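UPF0270 protein PA3463 (Pseudomonas aeruginosa, PDB 1Y0N) is of unknown function, a small UPF0270-family protein with two main helices and a short antiparallel sheet. Local coordinates at residues N16-D21 against C63-R68. Numbering follows the deposited sequence.
Sequences NNLLED and CQLMLR
Leu18 and Leu19 of helix 12-24 pack on Cys63 and Leu65 of strand 63-67, a helix-on-sheet contact in a small alpha+beta fold whose antiparallel sheet has this strand at one margin. Over these segments helix and strand run in broadly the same direction, 47° apart, with axes 7.7 Å from each other at closest approach. Leu18 spans two strand residues. Its CB presses on Leu65 CD1 at 3.5 Å, a short approach for two apolar carbons. Chi1 of -61° places CG anti to the carbonyl carbon, and beyond it both methyls meet Cys63 CB from the same side, CD1 and CD2 each 3.7 Å away. CD2 also lies near Cys63 O, a van der Waals approach to the backbone. Thus the base of Leu18 meets Leu65 and its fork meets Cys63, two residues earlier on the same side of the strand. Leu65 answers with both methyls: CD1 sits against CB and the carbonyl carbon of Leu18, whereas CD2 meets Leu19 CD2 at 4.1 Å, where the two leucine side chains cross obliquely. Although Leu19 CB points away from the strand, its CD2 turns back to make this contact; the same side chain also rests on Ala43, Arg44 and Leu47 of helix 36-48. Leu65 packs in addition on Ile54 of the central strand and on Phe22, tying helix and sheet into one apolar core. Beside the leucines the backbones are linked through a water, which donates to Leu18 O and accepts from Leu65 N, both at 2.9 Å. Leu65 N faces the helix rather than strand 52-56, and its N-H donates to that water oxygen.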
loop_
_atom_site.group_PDB
_atom_site.type_symbol
_atom_site.label_atom_id
_atom_site.label_comp_id
_atom_site.label_asym_id
_atom_site.label_seq_id
_atom_site.Cartn_x
_atom_site.Cartn_y
_atom_site.Cartn_z
ATOM N N ASN A 16 1.262 0.896 -9.171
ATOM C CA ASN A 16 2.664 0.493 -9.464
ATOM C C ASN A 16 3.643 1.400 -8.833
ATOM O O ASN A 16 4.632 0.933 -8.267
ATOM C CB ASN A 16 2.949 0.377 -10.977
ATOM C CG ASN A 16 2.117 -0.706 -11.629
ATOM O OD1 ASN A 16 1.736 -1.677 -10.971
ATOM N ND2 ASN A 16 1.787 -0.524 -12.928
ATOM N N ASN A 17 3.349 2.702 -8.928
ATOM C CA ASN A 17 4.127 3.757 -8.308
ATOM C C ASN A 17 4.118 3.613 -6.766
ATOM O O ASN A 17 5.145 3.754 -6.136
ATOM C CB ASN A 17 3.587 5.176 -8.677
ATOM C CG ASN A 17 3.746 5.546 -10.180
ATOM O OD1 ASN A 17 4.664 5.098 -10.852
ATOM N ND2 ASN A 17 2.838 6.394 -10.681
ATOM N N LEU A 18 2.952 3.369 -6.174
ATOM C CA LEU A 18 2.867 3.104 -4.697
ATOM C C LEU A 18 3.725 1.859 -4.290
ATOM O O LEU A 18 4.396 1.873 -3.259
ATOM C CB LEU A 18 1.389 2.871 -4.259
ATOM C CG LEU A 18 0.262 3.935 -4.416
ATOM C CD1 LEU A 18 -1.041 3.500 -3.756
ATOM C CD2 LEU A 18 0.631 5.223 -3.803
ATOM N N LEU A 19 3.671 0.794 -5.105
ATOM C CA LEU A 19 4.441 -0.432 -4.816
ATOM C C LEU A 19 5.935 -0.171 -4.864
ATOM O O LEU A 19 6.662 -0.567 -3.971
ATOM C CB LEU A 19 4.059 -1.575 -5.783
ATOM C CG LEU A 19 2.719 -2.237 -5.471
ATOM C CD1 LEU A 19 2.248 -2.985 -6.724
ATOM C CD2 LEU A 19 2.839 -3.184 -4.287
ATOM N N GLU A 20 6.383 0.532 -5.916
ATOM C CA GLU A 20 7.776 0.937 -6.069
ATOM C C GLU A 20 8.234 1.837 -4.935
ATOM O O GLU A 20 9.304 1.576 -4.344
ATOM C CB GLU A 20 8.010 1.552 -7.480
ATOM C CG GLU A 20 9.353 2.181 -7.631
ATOM C CD GLU A 20 9.795 2.332 -9.095
ATOM O OE1 GLU A 20 8.971 2.065 -10.045
ATOM O OE2 GLU A 20 10.996 2.715 -9.241
ATOM N N ASP A 21 7.425 2.849 -4.569
ATOM C CA ASP A 21 7.738 3.693 -3.392
ATOM C C ASP A 21 7.960 2.840 -2.162
ATOM O O ASP A 21 8.947 2.991 -1.453
ATOM C CB ASP A 21 6.614 4.706 -3.087
ATOM C CG ASP A 21 6.526 5.812 -4.150
ATOM O OD1 ASP A 21 7.450 5.903 -4.975
ATOM O OD2 ASP A 21 5.511 6.551 -4.172
ATOM N N CYS A 63 -1.980 8.880 -1.319
ATOM C CA CYS A 63 -2.025 7.464 -0.956
ATOM C C CYS A 63 -0.678 7.040 -0.456
ATOM O O CYS A 63 0.375 7.583 -0.872
ATOM C CB CYS A 63 -2.352 6.564 -2.170
ATOM S SG CYS A 63 -4.096 6.374 -2.570
ATOM N N GLN A 64 -0.693 6.031 0.401
ATOM C CA GLN A 64 0.549 5.344 0.729
ATOM C C GLN A 64 0.340 3.839 1.083
ATOM O O GLN A 64 -0.583 3.479 1.781
ATOM C CB GLN A 64 1.244 6.080 1.896
ATOM C CG GLN A 64 2.579 5.482 2.286
ATOM C CD GLN A 64 3.407 6.445 3.045
ATOM O OE1 GLN A 64 4.358 6.068 3.734
ATOM N NE2 GLN A 64 3.055 7.723 2.929
ATOM N N LEU A 65 1.237 2.999 0.576
ATOM C CA LEU A 65 1.258 1.603 0.921
ATOM C C LEU A 65 1.974 1.470 2.262
ATOM O O LEU A 65 3.008 2.112 2.451
ATOM C CB LEU A 65 2.053 0.814 -0.104
ATOM C CG LEU A 65 1.273 -0.331 -0.705
ATOM C CD1 LEU A 65 1.156 0.085 -2.184
ATOM C CD2 LEU A 65 2.001 -1.619 -0.622
ATOM N N MET A 66 1.388 0.691 3.181
ATOM C CA MET A 66 1.972 0.445 4.512
ATOM C C MET A 66 1.772 -1.030 4.916
ATOM O O MET A 66 0.791 -1.655 4.553
ATOM C CB MET A 66 1.327 1.398 5.575
ATOM C CG MET A 66 1.919 2.910 5.624
ATOM S SD MET A 66 1.267 3.783 7.033
ATOM C CE MET A 66 2.574 3.212 8.118
ATOM N N LEU A 67 2.691 -1.574 5.690
ATOM C CA LEU A 67 2.465 -2.861 6.354
ATOM C C LEU A 67 1.335 -2.674 7.397
ATOM O O LEU A 67 1.316 -1.695 8.133
ATOM C CB LEU A 67 3.732 -3.349 7.091
ATOM C CG LEU A 67 4.926 -3.849 6.254
ATOM C CD1 LEU A 67 6.166 -4.205 7.119
ATOM C CD2 LEU A 67 4.465 -5.048 5.440
ATOM N N ARG A 68 0.369 -3.552 7.369
ATOM C CA ARG A 68 -0.732 -3.583 8.387
ATOM C C ARG A 68 -0.167 -3.425 9.804
ATOM O O ARG A 68 -0.773 -2.767 10.617
ATOM C CB ARG A 68 -1.486 -4.923 8.301
ATOM C CG ARG A 68 -2.696 -4.999 9.304
ATOM C CD ARG A 68 -3.396 -6.398 9.224
ATOM N NE ARG A 68 -4.140 -6.456 7.976
ATOM C CZ ARG A 68 -5.327 -5.902 7.776
ATOM N NH1 ARG A 68 -6.012 -5.308 8.763
ATOM N NH2 ARG A 68 -5.826 -5.935 6.566
HETATM O O HOH W 1 3.494 3.577 -1.125
#